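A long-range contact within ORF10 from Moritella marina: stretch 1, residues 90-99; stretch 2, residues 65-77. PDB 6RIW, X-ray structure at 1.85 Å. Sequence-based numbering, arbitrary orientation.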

ATOM      1  N   ASN A  90       7.745  -7.010  -8.347  1.00 12.47           N
ATOM      2  CA  ASN A  90       6.865  -7.914  -9.079  1.00 13.19           C
ATOM      3  C   ASN A  90       7.483  -9.293  -9.210  1.00 14.55           C
ATOM      4  O   ASN A  90       6.789 -10.312  -9.054  1.00 14.95           O
ATOM      5  CB  ASN A  90       6.571  -7.345 -10.465  1.00 12.18           C
ATOM      6  CG  ASN A  90       6.058  -5.911 -10.414  1.00 19.61           C
ATOM      7  OD1 ASN A  90       4.861  -5.674 -10.471  1.00 22.34           O
ATOM      8  ND2 ASN A  90       6.969  -4.957 -10.303  1.00 24.16           N
ATOM      9  N   GLN A  91       8.778  -9.349  -9.524  1.00 15.17           N
ATOM     10  CA  GLN A  91       9.403 -10.640  -9.809  1.00 16.12           C
ATOM     11  C   GLN A  91       9.476 -11.505  -8.559  1.00 15.59           C
ATOM     12  O   GLN A  91       9.262 -12.724  -8.625  1.00 15.41           O
ATOM     13  CB  GLN A  91      10.792 -10.423 -10.391  1.00 13.07           C
ATOM     14  CG  GLN A  91      10.726  -9.716 -11.759  1.00 16.74           C
ATOM     15  CD  GLN A  91      12.064  -9.646 -12.444  1.00 17.82           C
ATOM     16  OE1 GLN A  91      13.105  -9.793 -11.810  1.00 20.24           O
ATOM     17  NE2 GLN A  91      12.045  -9.422 -13.761  1.00 17.64           N
ATOM     18  N   TRP A  92       9.796 -10.899  -7.414  1.00 12.80           N
ATOM     19  CA  TRP A  92       9.854 -11.685  -6.187  1.00 14.54           C
ATOM     20  C   TRP A  92       8.477 -12.229  -5.823  1.00 14.25           C
ATOM     21  O   TRP A  92       8.360 -13.365  -5.361  1.00 13.56           O
ATOM     22  CB  TRP A  92      10.409 -10.850  -5.040  1.00 11.68           C
ATOM     23  CG  TRP A  92      11.831 -10.431  -5.207  1.00 14.50           C
ATOM     24  CD1 TRP A  92      12.717 -10.839  -6.172  1.00 15.25           C
ATOM     25  CD2 TRP A  92      12.533  -9.499  -4.386  1.00 13.51           C
ATOM     26  NE1 TRP A  92      13.924 -10.218  -5.995  1.00 14.71           N
ATOM     27  CE2 TRP A  92      13.843  -9.396  -4.898  1.00 15.65           C
ATOM     28  CE3 TRP A  92      12.182  -8.743  -3.261  1.00 16.08           C
ATOM     29  CZ2 TRP A  92      14.802  -8.542  -4.340  1.00 17.82           C
ATOM     30  CZ3 TRP A  92      13.138  -7.904  -2.694  1.00 14.05           C
ATOM     31  CH2 TRP A  92      14.436  -7.818  -3.233  1.00 19.07           C
ATOM     32  N   GLY A  93       7.423 -11.422  -6.003  1.00 14.90           N
ATOM     33  CA  GLY A  93       6.071 -11.903  -5.732  1.00 15.69           C
ATOM     34  C   GLY A  93       5.635 -13.012  -6.674  1.00 13.57           C
ATOM     35  O   GLY A  93       4.992 -13.980  -6.254  1.00 14.22           O
ATOM     36  N   LEU A  94       5.982 -12.892  -7.956  1.00 14.10           N
ATOM     37  CA  LEU A  94       5.699 -13.970  -8.903  1.00 14.81           C
ATOM     38  C   LEU A  94       6.460 -15.244  -8.537  1.00 15.29           C
ATOM     39  O   LEU A  94       5.912 -16.357  -8.602  1.00 15.50           O
ATOM     40  CB  LEU A  94       6.072 -13.518 -10.313  1.00 13.40           C
ATOM     41  CG  LEU A  94       5.121 -12.457 -10.865  1.00 14.99           C
ATOM     42  CD1 LEU A  94       5.726 -11.815 -12.099  1.00 15.89           C
ATOM     43  CD2 LEU A  94       3.767 -13.090 -11.169  1.00 19.11           C
ATOM     44  N   TYR A  95       7.725 -15.099  -8.156  1.00 14.56           N
ATOM     45  CA  TYR A  95       8.519 -16.262  -7.763  1.00 15.73           C
ATOM     46  C   TYR A  95       7.857 -17.038  -6.621  1.00 15.57           C
ATOM     47  O   TYR A  95       7.652 -18.255  -6.724  1.00 16.16           O
ATOM     48  CB  TYR A  95       9.926 -15.819  -7.367  1.00 14.98           C
ATOM     49  CG  TYR A  95      10.736 -16.963  -6.761  1.00 16.55           C
ATOM     50  CD1 TYR A  95      11.244 -17.971  -7.579  1.00 18.02           C
ATOM     51  CD2 TYR A  95      10.979 -17.039  -5.392  1.00 16.41           C
ATOM     52  CE1 TYR A  95      11.976 -19.023  -7.054  1.00 20.96           C
ATOM     53  CE2 TYR A  95      11.720 -18.118  -4.840  1.00 18.02           C
ATOM     54  CZ  TYR A  95      12.217 -19.093  -5.695  1.00 21.91           C
ATOM     55  OH  TYR A  95      12.940 -20.161  -5.213  1.00 19.56           O
ATOM     56  N   VAL A  96       7.528 -16.363  -5.513  1.00 14.69           N
ATOM     57  CA  VAL A  96       6.953 -17.099  -4.383  1.00 14.43           C
ATOM     58  C   VAL A  96       5.543 -17.596  -4.698  1.00 17.14           C
ATOM     59  O   VAL A  96       5.104 -18.602  -4.131  1.00 14.99           O
ATOM     60  CB  VAL A  96       6.973 -16.278  -3.075  1.00 15.65           C
ATOM     61  CG1 VAL A  96       8.434 -16.007  -2.654  1.00 15.47           C
ATOM     62  CG2 VAL A  96       6.142 -14.971  -3.205  1.00 14.11           C
ATOM     63  N   THR A  97       4.822 -16.939  -5.610  1.00 15.25           N
ATOM     64  CA  THR A  97       3.524 -17.466  -6.027  1.00 14.08           C
ATOM     65  C   THR A  97       3.678 -18.804  -6.748  1.00 16.82           C
ATOM     66  O   THR A  97       3.008 -19.788  -6.402  1.00 17.06           O
ATOM     67  CB  THR A  97       2.805 -16.454  -6.914  1.00 17.64           C
ATOM     68  OG1 THR A  97       2.444 -15.321  -6.119  1.00 16.60           O
ATOM     69  CG2 THR A  97       1.508 -17.059  -7.455  1.00 17.61           C
ATOM     70  N   LYS A  98       4.551 -18.853  -7.753  1.00 15.10           N
ATOM     71  CA  LYS A  98       4.785 -20.086  -8.506  1.00 16.19           C
ATOM     72  C   LYS A  98       5.275 -21.195  -7.588  1.00 18.28           C
ATOM     73  O   LYS A  98       4.803 -22.340  -7.666  1.00 18.07           O
ATOM     74  CB  LYS A  98       5.808 -19.836  -9.620  1.00 19.82           C
ATOM     75  CG  LYS A  98       5.933 -20.950 -10.667  1.00 21.64           C
ATOM     76  CD  LYS A  98       6.225 -20.326 -12.027  1.00 25.80           C
ATOM     77  CE  LYS A  98       7.013 -21.227 -12.950  1.00 31.59           C
ATOM     78  NZ  LYS A  98       8.066 -20.397 -13.641  1.00 33.40           N
ATOM     79  N   GLN A  99       6.231 -20.873  -6.717  1.00 14.99           N
ATOM     80  CA  GLN A  99       6.798 -21.892  -5.840  1.00 20.32           C
ATOM     81  C   GLN A  99       5.760 -22.406  -4.853  1.00 20.30           C
ATOM     82  O   GLN A  99       5.691 -23.614  -4.592  1.00 17.64           O
ATOM     83  CB  GLN A  99       8.014 -21.333  -5.092  1.00 17.33           C
ATOM     84  CG  GLN A  99       9.232 -21.023  -6.001  1.00 22.26           C
ATOM     85  CD  GLN A  99       9.773 -22.262  -6.695  1.00 26.04           C
ATOM     86  OE1 GLN A  99      10.032 -23.279  -6.059  1.00 30.44           O
ATOM     87  NE2 GLN A  99       9.928 -22.184  -8.007  1.00 29.73           N
TER
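Stretch 2, residues 65-77: YISDFNFDASGYQ

Stretch 2 crosses one side of the helix of stretch 1 obliquely as an irregular, mostly extended strap, holding it through a row of aromatic rings and, at the far end, through a lysine that bonds to the strap's backbone. Residues 90-99 form a continuous helix, with backbone hydrogen bonds such as Leu94 N to Asn90 O (2.9 Å) and Lys98 N to Leu94 O (3.0 Å). Residues 65-77 have no regular helix or strand. The register nevertheless gives a direction: Phe71 is the CA neighbour of Gln91 (CA to CA 6.5 Å) and Tyr76 that of Lys98 (CA to CA 8.4 Å), so from Phe71 to Tyr76 the strap advances in the same sense as the helix. Together the two sides bury 614 Å².

The CA-to-CB bonds of Ile66, Phe69 and Phe71 point toward the helix and those of Ser67 and Asn70 away; Asp68, with positive phi (60°), breaks the extended run and lies out of reach. Ile66 packs over a face of the Trp92 indole, with its CB 3.6 Å from Trp92 CZ2. Although the CA-to-CB bond of Trp92 points away from the strap, its long ring system reaches back to it. Phe69 packs against two aromatic rings: the edge of Trp92 is directed at its face in an offset arrangement (planes at 83°), while its own edge meets the face of Tyr95, Phe69 CZ lying 3.6 Å from Tyr95 CG. Phe71 comes next, one face covered by the aliphatic part of Gln91, whose CB is 3.8 Å from the ring centroid; Leu94 CB approaches Phe71 CZ at 4.0 Å.

Beyond Phe71 the strap turns, and Ser74 OG and N both bond to Asp72 OD1 (2.7 and 2.9 Å), tying the bend together. Here Lys98 reaches across and donates a hydrogen bond from NZ to Ser74 O at 2.8 Å. On the way its methylene chain crosses a face of Tyr76, with Lys98 CD 3.5 Å from Tyr76 CZ, and NZ makes an off-centre cation-pi contact, 4.3 Å from the ring centroid. Gly75 has a positive phi (87°), and an ideal CB there would come within 3.1 Å of Lys98 NZ and jam against the preceding carbonyl. Tyr76 points its ring back at the helix, with its OH 3.2 Å from Leu94 O, a weak contact at best. One water joins the two stretches: it donates to Asp72 O (2.7 Å from the water O), lies 2.7 Å from Tyr76 OH and weakly accepts from Lys98 NZ (3.4 Å).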

ATOM      1  N   TYR A  65      19.280  -8.419   2.900  1.00 18.11           N
ATOM      2  CA  TYR A  65      19.068  -8.169   1.481  1.00 23.04           C
ATOM      3  C   TYR A  65      18.986  -9.470   0.704  1.00 21.27           C
ATOM      4  O   TYR A  65      19.467 -10.519   1.148  1.00 22.19           O
ATOM      5  CB  TYR A  65      20.172  -7.282   0.896  1.00 22.18           C
ATOM      6  CG  TYR A  65      20.226  -5.973   1.629  1.00 22.75           C
ATOM      7  CD1 TYR A  65      19.197  -5.049   1.500  1.00 20.04           C
ATOM      8  CD2 TYR A  65      21.287  -5.680   2.484  1.00 21.67           C
ATOM      9  CE1 TYR A  65      19.235  -3.854   2.190  1.00 23.60           C
ATOM     10  CE2 TYR A  65      21.337  -4.490   3.173  1.00 23.76           C
ATOM     11  CZ  TYR A  65      20.309  -3.579   3.024  1.00 26.80           C
ATOM     12  OH  TYR A  65      20.353  -2.390   3.725  1.00 31.98           O
ATOM     13  N   ILE A  66      18.336  -9.379  -0.453  1.00 18.26           N
ATOM     14  CA  ILE A  66      18.205 -10.491  -1.390  1.00 19.99           C
ATOM     15  C   ILE A  66      19.371 -10.368  -2.356  1.00 21.62           C
ATOM     16  O   ILE A  66      19.404  -9.448  -3.174  1.00 22.24           O
ATOM     17  CB  ILE A  66      16.870 -10.457  -2.149  1.00 20.76           C
ATOM     18  CG1 ILE A  66      15.680 -10.500  -1.186  1.00 17.32           C
ATOM     19  CG2 ILE A  66      16.790 -11.610  -3.169  1.00 19.09           C
ATOM     20  CD1 ILE A  66      15.766 -11.655  -0.168  1.00 18.68           C
ATOM     21  N   SER A  67      20.323 -11.293  -2.272  1.00 21.52           N
ATOM     22  CA  SER A  67      21.509 -11.260  -3.116  1.00 25.40           C
ATOM     23  C   SER A  67      21.462 -12.401  -4.122  1.00 26.25           C
ATOM     24  O   SER A  67      21.020 -13.509  -3.793  1.00 23.95           O
ATOM     25  CB  SER A  67      22.780 -11.370  -2.275  1.00 24.37           C
ATOM     26  OG  SER A  67      22.846 -10.288  -1.357  1.00 29.66           O
ATOM     27  N   ASP A  68      21.894 -12.112  -5.353  1.00 28.32           N
ATOM     28  CA  ASP A  68      22.168 -13.144  -6.359  1.00 30.94           C
ATOM     29  C   ASP A  68      20.930 -13.976  -6.695  1.00 32.58           C
ATOM     30  O   ASP A  68      21.009 -15.188  -6.914  1.00 34.23           O
ATOM     31  CB  ASP A  68      23.322 -14.036  -5.901  1.00 32.18           C
ATOM     32  CG  ASP A  68      24.579 -13.233  -5.598  1.00 38.14           C
ATOM     33  OD1 ASP A  68      24.956 -12.385  -6.445  1.00 40.08           O
ATOM     34  OD2 ASP A  68      25.171 -13.419  -4.512  1.00 39.06           O
ATOM     35  N   PHE A  69      19.771 -13.330  -6.721  1.00 27.40           N
ATOM     36  CA  PHE A  69      18.540 -13.962  -7.189  1.00 25.49           C
ATOM     37  C   PHE A  69      18.367 -13.624  -8.666  1.00 26.19           C
ATOM     38  O   PHE A  69      18.376 -12.450  -9.038  1.00 27.06           O
ATOM     39  CB  PHE A  69      17.322 -13.488  -6.389  1.00 21.65           C
ATOM     40  CG  PHE A  69      16.017 -14.041  -6.901  1.00 23.99           C
ATOM     41  CD1 PHE A  69      15.653 -15.354  -6.631  1.00 21.93           C
ATOM     42  CD2 PHE A  69      15.167 -13.257  -7.676  1.00 18.76           C
ATOM     43  CE1 PHE A  69      14.448 -15.874  -7.106  1.00 21.82           C
ATOM     44  CE2 PHE A  69      13.965 -13.760  -8.158  1.00 17.99           C
ATOM     45  CZ  PHE A  69      13.603 -15.082  -7.872  1.00 20.99           C
ATOM     46  N   ASN A  70      18.198 -14.644  -9.505  1.00 26.79           N
ATOM     47  CA  ASN A  70      18.040 -14.453 -10.946  1.00 26.12           C
ATOM     48  C   ASN A  70      16.664 -14.998 -11.304  1.00 27.23           C
ATOM     49  O   ASN A  70      16.457 -16.216 -11.330  1.00 24.75           O
ATOM     50  CB  ASN A  70      19.153 -15.152 -11.735  1.00 32.50           C
ATOM     51  CG  ASN A  70      20.542 -14.689 -11.327  1.00 31.96           C
ATOM     52  OD1 ASN A  70      21.340 -15.463 -10.793  1.00 39.14           O
ATOM     53  ND2 ASN A  70      20.837 -13.421 -11.576  1.00 37.55           N
ATOM     54  N   PHE A  71      15.718 -14.089 -11.528  1.00 22.54           N
ATOM     55  CA  PHE A  71      14.336 -14.470 -11.772  1.00 21.54           C
ATOM     56  C   PHE A  71      14.204 -15.175 -13.117  1.00 22.69           C
ATOM     57  O   PHE A  71      14.708 -14.689 -14.133  1.00 21.62           O
ATOM     58  CB  PHE A  71      13.457 -13.223 -11.747  1.00 20.87           C
ATOM     59  CG  PHE A  71      12.015 -13.479 -12.068  1.00 16.41           C
ATOM     60  CD1 PHE A  71      11.220 -14.228 -11.217  1.00 19.84           C
ATOM     61  CD2 PHE A  71      11.442 -12.918 -13.209  1.00 19.49           C
ATOM     62  CE1 PHE A  71       9.871 -14.445 -11.520  1.00 18.60           C
ATOM     63  CE2 PHE A  71      10.100 -13.128 -13.507  1.00 18.44           C
ATOM     64  CZ  PHE A  71       9.320 -13.886 -12.668  1.00 15.58           C
ATOM     65  N   ASP A  72      13.507 -16.309 -13.114  1.00 22.03           N
ATOM     66  CA  ASP A  72      13.148 -17.034 -14.332  1.00 25.02           C
ATOM     67  C   ASP A  72      11.755 -16.585 -14.748  1.00 20.79           C
ATOM     68  O   ASP A  72      10.777 -16.899 -14.070  1.00 22.36           O
ATOM     69  CB  ASP A  72      13.202 -18.539 -14.075  1.00 27.55           C
ATOM     70  CG  ASP A  72      12.792 -19.377 -15.286  1.00 32.74           C
ATOM     71  OD1 ASP A  72      12.343 -18.837 -16.323  1.00 30.76           O
ATOM     72  OD2 ASP A  72      12.926 -20.614 -15.184  1.00 37.53           O
ATOM     73  N   ALA A  73      11.672 -15.829 -15.851  1.00 22.24           N
ATOM     74  CA  ALA A  73      10.417 -15.231 -16.310  1.00 21.88           C
ATOM     75  C   ALA A  73       9.561 -16.179 -17.141  1.00 23.54           C
ATOM     76  O   ALA A  73       8.467 -15.787 -17.577  1.00 22.64           O
ATOM     77  CB  ALA A  73      10.713 -13.955 -17.118  1.00 21.46           C
ATOM     78  N   SER A  74      10.009 -17.414 -17.366  1.00 26.07           N
ATOM     79  CA  SER A  74       9.273 -18.342 -18.210  1.00 26.17           C
ATOM     80  C   SER A  74       8.213 -19.086 -17.400  1.00 24.50           C
ATOM     81  O   SER A  74       8.271 -19.160 -16.172  1.00 27.83           O
ATOM     82  CB  SER A  74      10.238 -19.333 -18.873  1.00 27.96           C
ATOM     83  OG  SER A  74      10.729 -20.281 -17.927  1.00 26.69           O
ATOM     84  N   GLY A  75       7.217 -19.621 -18.105  1.00 22.04           N
ATOM     85  CA  GLY A  75       6.250 -20.511 -17.484  1.00 23.06           C
ATOM     86  C   GLY A  75       5.048 -19.863 -16.830  1.00 25.26           C
ATOM     87  O   GLY A  75       4.294 -20.559 -16.143  1.00 23.84           O
ATOM     88  N   TYR A  76       4.848 -18.558 -16.999  1.00 20.10           N
ATOM     89  CA  TYR A  76       3.664 -17.875 -16.493  1.00 18.46           C
ATOM     90  C   TYR A  76       2.645 -17.682 -17.617  1.00 19.80           C
ATOM     91  O   TYR A  76       2.906 -17.966 -18.790  1.00 22.79           O
ATOM     92  CB  TYR A  76       4.040 -16.512 -15.886  1.00 17.90           C
ATOM     93  CG  TYR A  76       4.937 -16.615 -14.687  1.00 16.87           C
ATOM     94  CD1 TYR A  76       4.401 -16.727 -13.416  1.00 16.92           C
ATOM     95  CD2 TYR A  76       6.314 -16.644 -14.825  1.00 17.73           C
ATOM     96  CE1 TYR A  76       5.214 -16.846 -12.312  1.00 16.23           C
ATOM     97  CE2 TYR A  76       7.136 -16.757 -13.727  1.00 19.29           C
ATOM     98  CZ  TYR A  76       6.578 -16.854 -12.477  1.00 16.25           C
ATOM     99  OH  TYR A  76       7.389 -16.977 -11.388  1.00 18.42           O
ATOM    100  N   GLN A  77       1.475 -17.157 -17.253  1.00 20.67           N
ATOM    101  CA  GLN A  77       0.458 -16.890 -18.266  1.00 19.53           C
ATOM    102  C   GLN A  77       0.662 -15.535 -18.947  1.00 21.10           C
ATOM    103  O   GLN A  77      -0.100 -15.180 -19.857  1.00 22.83           O
ATOM    104  CB  GLN A  77      -0.938 -17.018 -17.647  1.00 19.78           C
ATOM    105  CG  GLN A  77      -1.164 -18.450 -17.105  1.00 22.87           C
ATOM    106  CD  GLN A  77      -2.613 -18.811 -16.883  1.00 30.67           C
ATOM    107  OE1 GLN A  77      -3.532 -18.093 -17.283  1.00 34.33           O
ATOM    108  NE2 GLN A  77      -2.828 -19.945 -16.232  1.00 35.24           N
TER
HETATM  109  O   HOH W   1       9.793 -18.087 -11.901  1.00 29.90           O